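Local coordinates for protein toll-like receptor 13 (Mus musculus, PDB 4Z0C) that recognises bacterial 23S rRNA as single-stranded RNA through its leucine-rich-repeat ectodomain and signals through MYD88 and TRAF6 in innate immunity, at residues Ile508-Thr513 with Ser544-Gly549; Pro519-Leu524 with Lys528-Glu533. All coordinates share one frame; numbering follows the deposited sequence.

Contact 1: Ile508-Thr513 with Ser544-Gly549. With nucleotides of chain D.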
ATOM      1  N   ILE A 508       9.306  -6.690   0.311  1.00 17.17           N
ATOM      2  CA  ILE A 508      10.500  -7.475   0.067  1.00 22.44           C
ATOM      3  C   ILE A 508      11.612  -6.541  -0.352  1.00 32.77           C
ATOM      4  O   ILE A 508      11.709  -6.144  -1.512  1.00 26.69           O
ATOM      5  CB  ILE A 508      10.254  -8.571  -0.975  1.00 25.54           C
ATOM      6  CG1 ILE A 508       9.164  -9.516  -0.464  1.00 22.69           C
ATOM      7  CG2 ILE A 508      11.541  -9.324  -1.247  1.00 30.17           C
ATOM      8  CD1 ILE A 508       8.525 -10.339  -1.512  1.00 30.73           C
ATOM      9  N   THR A 509      12.435  -6.178   0.626  1.00 29.57           N
ATOM     10  CA  THR A 509      13.393  -5.104   0.485  1.00 31.69           C
ATOM     11  C   THR A 509      14.696  -5.458   1.196  1.00 35.05           C
ATOM     12  O   THR A 509      14.664  -5.992   2.302  1.00 30.41           O
ATOM     13  CB  THR A 509      12.846  -3.828   1.125  1.00 34.21           C
ATOM     14  OG1 THR A 509      11.699  -3.389   0.388  1.00 39.29           O
ATOM     15  CG2 THR A 509      13.920  -2.716   1.135  1.00 26.91           C
ATOM     16  N   TYR A 510      15.828  -5.207   0.538  1.00 27.96           N
ATOM     17  CA  TYR A 510      17.137  -5.341   1.176  1.00 24.91           C
ATOM     18  C   TYR A 510      17.878  -4.000   1.176  1.00 27.88           C
ATOM     19  O   TYR A 510      18.011  -3.371   0.137  1.00 34.42           O
ATOM     20  CB  TYR A 510      17.964  -6.426   0.489  1.00 26.27           C
ATOM     21  CG  TYR A 510      17.319  -7.789   0.549  1.00 24.03           C
ATOM     22  CD1 TYR A 510      16.368  -8.170  -0.388  1.00 28.02           C
ATOM     23  CD2 TYR A 510      17.643  -8.689   1.560  1.00 18.07           C
ATOM     24  CE1 TYR A 510      15.762  -9.418  -0.335  1.00 28.56           C
ATOM     25  CE2 TYR A 510      17.040  -9.939   1.629  1.00 22.19           C
ATOM     26  CZ  TYR A 510      16.101 -10.293   0.679  1.00 29.63           C
ATOM     27  OH  TYR A 510      15.508 -11.530   0.734  1.00 34.53           O
ATOM     28  N   GLU A 511      18.331  -3.551   2.348  1.00 33.17           N
ATOM     29  CA  GLU A 511      18.970  -2.238   2.460  1.00 35.31           C
ATOM     30  C   GLU A 511      20.498  -2.275   2.350  1.00 29.70           C
ATOM     31  O   GLU A 511      21.154  -1.257   2.527  1.00 29.32           O
ATOM     32  CB  GLU A 511      18.562  -1.530   3.753  1.00 30.11           C
ATOM     33  CG  GLU A 511      17.082  -1.329   3.897  1.00 34.17           C
ATOM     34  CD  GLU A 511      16.738  -0.164   4.798  1.00 39.64           C
ATOM     35  OE1 GLU A 511      17.575   0.215   5.657  1.00 36.36           O
ATOM     36  OE2 GLU A 511      15.623   0.376   4.645  1.00 37.57           O
ATOM     37  N   THR A 512      21.050  -3.442   2.046  1.00 32.00           N
ATOM     38  CA  THR A 512      22.487  -3.587   1.864  1.00 36.76           C
ATOM     39  C   THR A 512      22.761  -4.794   0.961  1.00 36.33           C
ATOM     40  O   THR A 512      21.849  -5.563   0.651  1.00 33.07           O
ATOM     41  CB  THR A 512      23.211  -3.775   3.221  1.00 37.62           C
ATOM     42  OG1 THR A 512      24.637  -3.710   3.033  1.00 35.59           O
ATOM     43  CG2 THR A 512      22.820  -5.106   3.859  1.00 33.14           C
ATOM     44  N   THR A 513      24.007  -4.922   0.501  1.00 32.91           N
ATOM     45  CA  THR A 513      24.437  -6.088  -0.265  1.00 25.84           C
ATOM     46  C   THR A 513      24.364  -7.367   0.560  1.00 27.34           C
ATOM     47  O   THR A 513      24.852  -7.420   1.685  1.00 31.29           O
ATOM     48  CB  THR A 513      25.871  -5.899  -0.805  1.00 30.73           C
ATOM     49  OG1 THR A 513      25.889  -4.786  -1.701  1.00 33.13           O
ATOM     50  CG2 THR A 513      26.348  -7.151  -1.541  1.00 26.12           C
ATOM     51  N   SER A 544      22.738 -11.078  -4.248  1.00 20.64           N
ATOM     52  CA  SER A 544      23.539 -11.460  -5.410  1.00 31.56           C
ATOM     53  C   SER A 544      23.148 -12.832  -5.953  1.00 32.86           C
ATOM     54  O   SER A 544      23.386 -13.126  -7.122  1.00 33.02           O
ATOM     55  CB  SER A 544      25.042 -11.401  -5.096  1.00 31.03           C
ATOM     56  OG  SER A 544      25.421 -12.491  -4.282  1.00 38.85           O
ATOM     57  N   ASN A 545      22.558 -13.669  -5.106  1.00 31.49           N
ATOM     58  CA  ASN A 545      22.112 -14.993  -5.534  1.00 34.70           C
ATOM     59  C   ASN A 545      20.580 -15.108  -5.450  1.00 35.47           C
ATOM     60  O   ASN A 545      20.014 -16.202  -5.268  1.00 25.33           O
ATOM     61  CB  ASN A 545      22.751 -16.074  -4.668  1.00 32.81           C
ATOM     62  CG  ASN A 545      22.408 -15.910  -3.206  1.00 35.14           C
ATOM     63  OD1 ASN A 545      22.021 -14.822  -2.772  1.00 36.03           O
ATOM     64  ND2 ASN A 545      22.513 -16.994  -2.443  1.00 37.70           N
ATOM     65  N   PHE A 546      19.911 -13.971  -5.586  1.00 28.68           N
ATOM     66  CA  PHE A 546      18.479 -13.932  -5.364  1.00 30.47           C
ATOM     67  C   PHE A 546      17.689 -14.880  -6.261  1.00 31.19           C
ATOM     68  O   PHE A 546      16.665 -15.424  -5.822  1.00 29.71           O
ATOM     69  CB  PHE A 546      17.966 -12.505  -5.509  1.00 33.31           C
ATOM     70  CG  PHE A 546      16.622 -12.278  -4.876  1.00 32.48           C
ATOM     71  CD1 PHE A 546      16.453 -12.433  -3.513  1.00 28.53           C
ATOM     72  CD2 PHE A 546      15.528 -11.895  -5.652  1.00 30.33           C
ATOM     73  CE1 PHE A 546      15.228 -12.216  -2.927  1.00 29.29           C
ATOM     74  CE2 PHE A 546      14.300 -11.662  -5.078  1.00 22.72           C
ATOM     75  CZ  PHE A 546      14.142 -11.835  -3.716  1.00 31.19           C
ATOM     76  N   PHE A 547      18.168 -15.102  -7.489  1.00 26.19           N
ATOM     77  CA  PHE A 547      17.405 -15.891  -8.488  1.00 28.99           C
ATOM     78  C   PHE A 547      17.896 -17.312  -8.761  1.00 26.87           C
ATOM     79  O   PHE A 547      17.437 -17.968  -9.695  1.00 35.16           O
ATOM     80  CB  PHE A 547      17.274 -15.107  -9.800  1.00 26.29           C
ATOM     81  CG  PHE A 547      16.526 -13.825  -9.639  1.00 28.53           C
ATOM     82  CD1 PHE A 547      15.176 -13.843  -9.291  1.00 19.49           C
ATOM     83  CD2 PHE A 547      17.164 -12.608  -9.791  1.00 28.16           C
ATOM     84  CE1 PHE A 547      14.475 -12.666  -9.119  1.00 18.32           C
ATOM     85  CE2 PHE A 547      16.471 -11.422  -9.620  1.00 28.37           C
ATOM     86  CZ  PHE A 547      15.117 -11.455  -9.292  1.00 26.56           C
ATOM     87  N   GLN A 548      18.818 -17.770  -7.930  1.00 26.37           N
ATOM     88  CA  GLN A 548      19.350 -19.125  -7.956  1.00 26.69           C
ATOM     89  C   GLN A 548      18.218 -20.162  -8.008  1.00 31.46           C
ATOM     90  O   GLN A 548      17.242 -20.079  -7.260  1.00 33.67           O
ATOM     91  CB  GLN A 548      20.195 -19.335  -6.692  1.00 37.77           C
ATOM     92  CG  GLN A 548      21.098 -20.557  -6.656  1.00 51.63           C
ATOM     93  CD  GLN A 548      22.387 -20.370  -7.430  1.00 68.89           C
ATOM     94  OE1 GLN A 548      22.642 -19.304  -7.998  1.00 74.85           O
ATOM     95  NE2 GLN A 548      23.218 -21.409  -7.448  1.00 72.59           N
ATOM     96  N   GLY A 549      18.345 -21.126  -8.911  1.00 29.63           N
ATOM     97  CA  GLY A 549      17.441 -22.256  -8.968  1.00 22.24           C
ATOM     98  C   GLY A 549      16.320 -22.058  -9.970  1.00 32.76           C
ATOM     99  O   GLY A 549      15.487 -22.945 -10.159  1.00 30.66           O
TER
ATOM    100  P     C D  11      25.558   0.128   3.010  1.00 36.54           P
ATOM    101  OP1   C D  11      26.631   1.081   2.657  1.00 38.38           O
ATOM    102  OP2   C D  11      25.892  -1.243   3.484  1.00 32.02           O
ATOM    103  O5'   C D  11      24.606   0.852   4.079  1.00 25.00           O
ATOM    104  C5'   C D  11      23.525   0.158   4.705  1.00 25.13           C
ATOM    105  C4'   C D  11      22.768   1.046   5.671  1.00 33.70           C
ATOM    106  O4'   C D  11      22.167   2.154   4.953  1.00 33.85           O
ATOM    107  C3'   C D  11      21.589   0.416   6.411  1.00 37.46           C
ATOM    108  O3'   C D  11      21.972  -0.344   7.541  1.00 39.56           O
ATOM    109  C2'   C D  11      20.741   1.622   6.793  1.00 38.63           C
ATOM    110  O2'   C D  11      21.253   2.241   7.964  1.00 46.94           O
ATOM    111  C1'   C D  11      20.979   2.560   5.607  1.00 37.14           C
ATOM    112  N1    C D  11      19.848   2.564   4.655  1.00 35.72           N
ATOM    113  C2    C D  11      18.827   3.442   4.985  1.00 36.16           C
ATOM    114  O2    C D  11      18.952   4.117   6.012  1.00 22.89           O
ATOM    115  N3    C D  11      17.746   3.550   4.187  1.00 37.11           N
ATOM    116  C4    C D  11      17.648   2.795   3.099  1.00 29.16           C
ATOM    117  N4    C D  11      16.539   2.964   2.364  1.00 19.32           N
ATOM    118  C5    C D  11      18.675   1.870   2.737  1.00 27.23           C
ATOM    119  C6    C D  11      19.754   1.782   3.534  1.00 27.11           C
ATOM    120  P     C D   2       9.948   4.996  11.745  1.00 44.78           P
ATOM    121  OP1   C D   2      10.686   3.855  12.324  1.00 38.44           O
ATOM    122  OP2   C D   2      10.019   6.398  12.253  1.00 42.25           O
ATOM    123  O5'   C D   2      10.428   5.030  10.220  1.00 45.04           O
ATOM    124  C5'   C D   2       9.857   5.920   9.262  1.00 42.38           C
ATOM    125  C4'   C D   2       9.850   5.320   7.878  1.00 46.18           C
ATOM    126  O4'   C D   2      11.215   5.162   7.388  1.00 45.72           O
ATOM    127  C3'   C D   2       9.201   3.942   7.784  1.00 41.48           C
ATOM    128  O3'   C D   2       8.504   3.879   6.541  1.00 30.51           O
ATOM    129  C2'   C D   2      10.396   3.000   7.739  1.00 36.07           C
ATOM    130  O2'   C D   2      10.141   1.740   7.161  1.00 34.60           O
ATOM    131  C1'   C D   2      11.401   3.833   6.951  1.00 39.86           C
ATOM    132  N1    C D   2      12.794   3.430   7.147  1.00 42.51           N
ATOM    133  C2    C D   2      13.334   2.559   6.196  1.00 42.05           C
ATOM    134  O2    C D   2      12.621   2.198   5.250  1.00 44.89           O
ATOM    135  N3    C D   2      14.607   2.138   6.334  1.00 42.51           N
ATOM    136  C4    C D   2      15.333   2.563   7.379  1.00 37.44           C
ATOM    137  N4    C D   2      16.596   2.134   7.500  1.00 34.44           N
ATOM    138  C5    C D   2      14.797   3.454   8.349  1.00 20.95           C
ATOM    139  C6    C D   2      13.535   3.859   8.208  1.00 25.77           C
ATOM    140  P     C D  10      23.432   4.726   0.174  1.00 39.18           P
ATOM    141  OP1   C D  10      24.441   4.449   1.220  1.00 39.37           O
ATOM    142  OP2   C D  10      23.845   5.425  -1.073  1.00 38.69           O
ATOM    143  O5'   C D  10      22.763   3.340  -0.215  1.00 37.42           O
ATOM    144  C5'   C D  10      22.173   2.527   0.791  1.00 28.15           C
ATOM    145  C4'   C D  10      22.754   1.140   0.779  1.00 32.27           C
ATOM    146  O4'   C D  10      22.402   0.499  -0.479  1.00 27.40           O
ATOM    147  C3'   C D  10      24.282   1.064   0.896  1.00 32.05           C
ATOM    148  O3'   C D  10      24.646  -0.063   1.695  1.00 43.05           O
ATOM    149  C2'   C D  10      24.724   0.834  -0.549  1.00 28.84           C
ATOM    150  O2'   C D  10      25.940   0.132  -0.674  1.00 23.56           O
ATOM    151  C1'   C D  10      23.564   0.009  -1.108  1.00 29.64           C
ATOM    152  N1    C D  10      23.409   0.147  -2.561  1.00 32.06           N
ATOM    153  C2    C D  10      23.823  -0.908  -3.388  1.00 31.69           C
ATOM    154  O2    C D  10      24.274  -1.952  -2.895  1.00 30.99           O
ATOM    155  N3    C D  10      23.714  -0.771  -4.722  1.00 30.09           N
ATOM    156  C4    C D  10      23.234   0.356  -5.243  1.00 37.20           C
ATOM    157  N4    C D  10      23.154   0.420  -6.582  1.00 44.98           N
ATOM    158  C5    C D  10      22.814   1.452  -4.429  1.00 30.90           C
ATOM    159  C6    C D  10      22.912   1.307  -3.101  1.00 31.77           C
TER
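Tyr510 and Phe546 meet across two loops of neighbouring leucine-rich repeats, and their CA atoms, the nearest pair, are 10.9 Å apart. Side chains alone make the contact. The two rings are tilted, with planes at 74° and centroids 5.9 Å apart. Tyr510 OH comes in at the edge of the Phe546 ring, near its plane, 3.7 Å from Phe546 CE1. Ile508 adds a looser touch, CG2 4.4 Å from Phe546 CZ. Residues beyond Tyr510 turn to bound RNA. Glu511 OE1 accepts a nearly straight bond (174°) from N4 of C2 of chain D, 2.8 Å long. Its OE2 lies 2.6 Å from N3 of the same base. Two usual acceptors so close suggest a shared proton, on carboxylate or base. The Glu511 side chain lies over one face of the C11 base of chain D, CB and CG near the C5-C6 rim and OE1 above the ring. Thr512 has OG1 anti to its backbone N (chi1 -171°) and donates a hydrogen bond to OP2 of C11, 2.8 Å away. Apolar rings thus join the repeats, while adjacent side chains bind one cytosine's N3-N4 edge, cover another's face and bond to a phosphate, consistent with base-specific binding.

Contact 2: Pro519-Leu524 with Lys528-Glu533. With nucleotides of chain C.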
ATOM      1  N   PRO A 519      18.763 -19.067  -0.829  1.00 38.77           N
ATOM      2  CA  PRO A 519      18.027 -18.401  -1.904  1.00 33.08           C
ATOM      3  C   PRO A 519      16.601 -18.887  -1.799  1.00 36.85           C
ATOM      4  O   PRO A 519      16.379 -20.095  -1.697  1.00 37.93           O
ATOM      5  CB  PRO A 519      18.665 -18.959  -3.170  1.00 35.37           C
ATOM      6  CG  PRO A 519      19.976 -19.490  -2.750  1.00 45.73           C
ATOM      7  CD  PRO A 519      19.803 -19.966  -1.343  1.00 45.82           C
ATOM      8  N   PRO A 520      15.645 -17.954  -1.787  1.00 35.82           N
ATOM      9  CA  PRO A 520      14.241 -18.257  -1.483  1.00 27.58           C
ATOM     10  C   PRO A 520      13.499 -19.072  -2.546  1.00 26.93           C
ATOM     11  O   PRO A 520      12.580 -19.814  -2.210  1.00 36.13           O
ATOM     12  CB  PRO A 520      13.618 -16.871  -1.343  1.00 32.46           C
ATOM     13  CG  PRO A 520      14.510 -15.965  -2.133  1.00 40.36           C
ATOM     14  CD  PRO A 520      15.885 -16.518  -2.015  1.00 35.40           C
ATOM     15  N   PHE A 521      13.924 -18.979  -3.799  1.00 25.50           N
ATOM     16  CA  PHE A 521      13.228 -19.644  -4.900  1.00 33.49           C
ATOM     17  C   PHE A 521      13.959 -20.903  -5.349  1.00 39.00           C
ATOM     18  O   PHE A 521      13.696 -21.450  -6.419  1.00 36.36           O
ATOM     19  CB  PHE A 521      13.066 -18.663  -6.057  1.00 31.28           C
ATOM     20  CG  PHE A 521      12.517 -17.336  -5.629  1.00 32.56           C
ATOM     21  CD1 PHE A 521      11.291 -17.260  -4.974  1.00 32.45           C
ATOM     22  CD2 PHE A 521      13.239 -16.171  -5.831  1.00 28.12           C
ATOM     23  CE1 PHE A 521      10.777 -16.036  -4.564  1.00 28.93           C
ATOM     24  CE2 PHE A 521      12.737 -14.942  -5.418  1.00 26.60           C
ATOM     25  CZ  PHE A 521      11.502 -14.871  -4.799  1.00 28.70           C
ATOM     26  N   ILE A 522      14.888 -21.360  -4.521  1.00 40.24           N
ATOM     27  CA  ILE A 522      15.772 -22.454  -4.905  1.00 49.58           C
ATOM     28  C   ILE A 522      15.052 -23.788  -5.195  1.00 49.66           C
ATOM     29  O   ILE A 522      15.509 -24.572  -6.022  1.00 53.04           O
ATOM     30  CB  ILE A 522      16.906 -22.641  -3.849  1.00 42.53           C
ATOM     31  CG1 ILE A 522      18.036 -23.498  -4.411  1.00 41.99           C
ATOM     32  CG2 ILE A 522      16.367 -23.232  -2.562  1.00 26.83           C
ATOM     33  CD1 ILE A 522      18.622 -22.934  -5.656  1.00 48.82           C
ATOM     34  N   LYS A 523      13.909 -24.025  -4.565  1.00 53.57           N
ATOM     35  CA  LYS A 523      13.195 -25.284  -4.787  1.00 60.73           C
ATOM     36  C   LYS A 523      12.103 -25.214  -5.868  1.00 56.70           C
ATOM     37  O   LYS A 523      11.528 -26.233  -6.247  1.00 50.83           O
ATOM     38  CB  LYS A 523      12.614 -25.831  -3.477  1.00 64.29           C
ATOM     39  CG  LYS A 523      13.381 -27.014  -2.861  1.00 71.07           C
ATOM     40  CD  LYS A 523      14.903 -26.821  -2.863  1.00 76.69           C
ATOM     41  CE  LYS A 523      15.600 -27.581  -3.999  1.00 81.81           C
ATOM     42  NZ  LYS A 523      15.529 -29.061  -3.843  1.00 83.31           N
ATOM     43  N   LEU A 524      11.829 -24.015  -6.370  1.00 50.54           N
ATOM     44  CA  LEU A 524      10.772 -23.843  -7.350  1.00 45.96           C
ATOM     45  C   LEU A 524      11.258 -24.173  -8.765  1.00 46.58           C
ATOM     46  O   LEU A 524      11.407 -23.287  -9.607  1.00 44.18           O
ATOM     47  CB  LEU A 524      10.233 -22.422  -7.279  1.00 39.42           C
ATOM     48  CG  LEU A 524       9.700 -22.029  -5.905  1.00 32.55           C
ATOM     49  CD1 LEU A 524       9.254 -20.572  -5.916  1.00 30.00           C
ATOM     50  CD2 LEU A 524       8.573 -22.951  -5.447  1.00 31.93           C
ATOM     51  N   LYS A 528       7.561 -20.681 -13.830  1.00 29.90           N
ATOM     52  CA  LYS A 528       7.623 -19.992 -15.115  1.00 26.82           C
ATOM     53  C   LYS A 528       7.409 -18.482 -14.995  1.00 32.57           C
ATOM     54  O   LYS A 528       7.945 -17.712 -15.798  1.00 29.80           O
ATOM     55  CB  LYS A 528       6.610 -20.599 -16.095  1.00 26.94           C
ATOM     56  CG  LYS A 528       6.687 -22.121 -16.150  1.00 41.85           C
ATOM     57  CD  LYS A 528       6.029 -22.700 -17.398  1.00 54.75           C
ATOM     58  CE  LYS A 528       6.841 -23.880 -17.917  1.00 64.30           C
ATOM     59  NZ  LYS A 528       8.305 -23.542 -17.962  1.00 68.67           N
ATOM     60  N   GLN A 529       6.601 -18.059 -14.017  1.00 33.07           N
ATOM     61  CA  GLN A 529       6.330 -16.631 -13.820  1.00 26.16           C
ATOM     62  C   GLN A 529       6.511 -16.184 -12.373  1.00 30.15           C
ATOM     63  O   GLN A 529       6.004 -16.801 -11.440  1.00 27.98           O
ATOM     64  CB  GLN A 529       4.931 -16.264 -14.304  1.00 18.42           C
ATOM     65  CG  GLN A 529       4.578 -16.910 -15.624  1.00 22.20           C
ATOM     66  CD  GLN A 529       3.305 -16.348 -16.253  1.00 40.71           C
ATOM     67  OE1 GLN A 529       2.198 -16.517 -15.730  1.00 38.00           O
ATOM     68  NE2 GLN A 529       3.465 -15.680 -17.392  1.00 49.54           N
ATOM     69  N   LEU A 530       7.273 -15.110 -12.204  1.00 26.12           N
ATOM     70  CA  LEU A 530       7.527 -14.533 -10.903  1.00 22.25           C
ATOM     71  C   LEU A 530       7.165 -13.060 -10.929  1.00 23.33           C
ATOM     72  O   LEU A 530       7.691 -12.300 -11.741  1.00 24.26           O
ATOM     73  CB  LEU A 530       9.010 -14.699 -10.554  1.00 22.12           C
ATOM     74  CG  LEU A 530       9.559 -14.094  -9.265  1.00 21.97           C
ATOM     75  CD1 LEU A 530       8.691 -14.463  -8.052  1.00 23.30           C
ATOM     76  CD2 LEU A 530      11.012 -14.556  -9.071  1.00 22.44           C
ATOM     77  N   ASN A 531       6.277 -12.650 -10.035  1.00 22.83           N
ATOM     78  CA  ASN A 531       5.944 -11.234  -9.914  1.00 25.04           C
ATOM     79  C   ASN A 531       6.517 -10.629  -8.620  1.00 22.97           C
ATOM     80  O   ASN A 531       6.156 -11.052  -7.532  1.00 25.64           O
ATOM     81  CB  ASN A 531       4.430 -11.052  -9.971  1.00 23.94           C
ATOM     82  CG  ASN A 531       4.003  -9.598  -9.927  1.00 29.57           C
ATOM     83  OD1 ASN A 531       4.646  -8.766  -9.280  1.00 30.57           O
ATOM     84  ND2 ASN A 531       2.883  -9.287 -10.596  1.00 30.25           N
ATOM     85  N   LEU A 532       7.404  -9.640  -8.746  1.00 22.25           N
ATOM     86  CA  LEU A 532       7.967  -8.951  -7.573  1.00 21.86           C
ATOM     87  C   LEU A 532       7.770  -7.451  -7.709  1.00 21.12           C
ATOM     88  O   LEU A 532       8.567  -6.663  -7.225  1.00 22.76           O
ATOM     89  CB  LEU A 532       9.444  -9.250  -7.407  1.00 21.75           C
ATOM     90  CG  LEU A 532       9.807 -10.687  -7.057  1.00 24.57           C
ATOM     91  CD1 LEU A 532      11.299 -10.885  -7.263  1.00 24.01           C
ATOM     92  CD2 LEU A 532       9.423 -10.994  -5.648  1.00 19.57           C
ATOM     93  N   GLU A 533       6.707  -7.056  -8.388  1.00 20.97           N
ATOM     94  CA  GLU A 533       6.465  -5.646  -8.608  1.00 24.34           C
ATOM     95  C   GLU A 533       6.133  -4.866  -7.335  1.00 24.84           C
ATOM     96  O   GLU A 533       5.569  -5.400  -6.377  1.00 27.93           O
ATOM     97  CB  GLU A 533       5.320  -5.471  -9.601  1.00 18.01           C
ATOM     98  CG  GLU A 533       5.517  -6.188 -10.917  1.00 19.45           C
ATOM     99  CD  GLU A 533       4.507  -5.745 -11.957  1.00 33.56           C
ATOM    100  OE1 GLU A 533       3.542  -5.036 -11.592  1.00 38.29           O
ATOM    101  OE2 GLU A 533       4.674  -6.099 -13.140  1.00 49.19           O
TER
ATOM    102  P     A C   5      -3.720  -4.467 -19.408  1.00 30.05           P
ATOM    103  OP1   A C   5      -4.606  -4.347 -20.579  1.00 38.80           O
ATOM    104  OP2   A C   5      -3.583  -5.764 -18.702  1.00 38.14           O
ATOM    105  O5'   A C   5      -2.225  -4.113 -19.820  1.00 37.22           O
ATOM    106  C5'   A C   5      -1.922  -3.099 -20.763  1.00 28.97           C
ATOM    107  C4'   A C   5      -0.510  -3.251 -21.244  1.00 29.17           C
ATOM    108  O4'   A C   5       0.376  -2.691 -20.241  1.00 24.93           O
ATOM    109  C3'   A C   5      -0.053  -4.694 -21.472  1.00 30.99           C
ATOM    110  O3'   A C   5       0.852  -4.758 -22.578  1.00 33.77           O
ATOM    111  C2'   A C   5       0.671  -5.041 -20.163  1.00 30.90           C
ATOM    112  O2'   A C   5       1.686  -6.023 -20.270  1.00 22.95           O
ATOM    113  C1'   A C   5       1.242  -3.692 -19.729  1.00 27.60           C
ATOM    114  N9    A C   5       1.268  -3.533 -18.274  1.00 32.57           N
ATOM    115  C8    A C   5       0.413  -2.759 -17.528  1.00 34.92           C
ATOM    116  N7    A C   5       0.661  -2.795 -16.238  1.00 38.36           N
ATOM    117  C5    A C   5       1.748  -3.643 -16.136  1.00 33.98           C
ATOM    118  C6    A C   5       2.474  -4.089 -15.030  1.00 36.66           C
ATOM    119  N6    A C   5       2.178  -3.723 -13.783  1.00 39.72           N
ATOM    120  N1    A C   5       3.510  -4.926 -15.248  1.00 30.25           N
ATOM    121  C2    A C   5       3.776  -5.282 -16.506  1.00 37.13           C
ATOM    122  N3    A C   5       3.156  -4.932 -17.630  1.00 36.73           N
ATOM    123  C4    A C   5       2.144  -4.093 -17.377  1.00 31.17           C
TER
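Phe521 and Leu530 cross at about a right angle. A methyl of the leucine sits over one face of the ring. Leu530 CD2 is 4.3 Å from the centroid of the Phe521 ring and 19° off its normal, a CH-pi contact, shifted toward the rim. Pro520 CG lies over the opposite face of Phe521, so the ring is held between a proline and a leucine. With CG anti to its carbonyl carbon (chi1 -49°), Phe521 reaches toward strand 529-531 from two overlapping type I turns, 519-522 and 521-524. Leu532 meets it more loosely and obliquely, CD2 4.5 Å from Phe521 CZ. Between the two leucines Asn531 turns the other way. Its OD1 accepts from Glu533 N at 2.8 Å, an Asx turn just past the strand. Glu533, extended beyond CG, then meets RNA. Its OE1 accepts from N6 of A5 of chain C at 2.9 Å, and its OE2 lies 2.7 Å from N1 of that adenine, suggesting a proton shared by carboxylate and base. The inward Leu530 and Leu532 and the phenylalanine form part of the hydrophobic core of this turn of the leucine-rich-repeat solenoid, behind a short parallel strand of the kind that lines its concave face.

Contact 2 is nested along the chain inside the loop closed by contact 1, and their centres are 11 Å apart. They share one apolar interior, where the rings of Phe546 and Phe521 meet edge-to-face. Phe546 O is 3.5 Å from Phe521 CD2. Farther out, Ile522 CD1 packs 3.6 Å from Gln548 O, and Pro519 touches Asn545. Each contact also has an RNA-binding end. Glu511 and Thr512, beside contact 1, hold nucleotides of chain D, whereas Glu533, beyond the strand of contact 2, pairs with an adenine of chain C. The same apolar interior lies behind residues that bind two RNA chains, C and D.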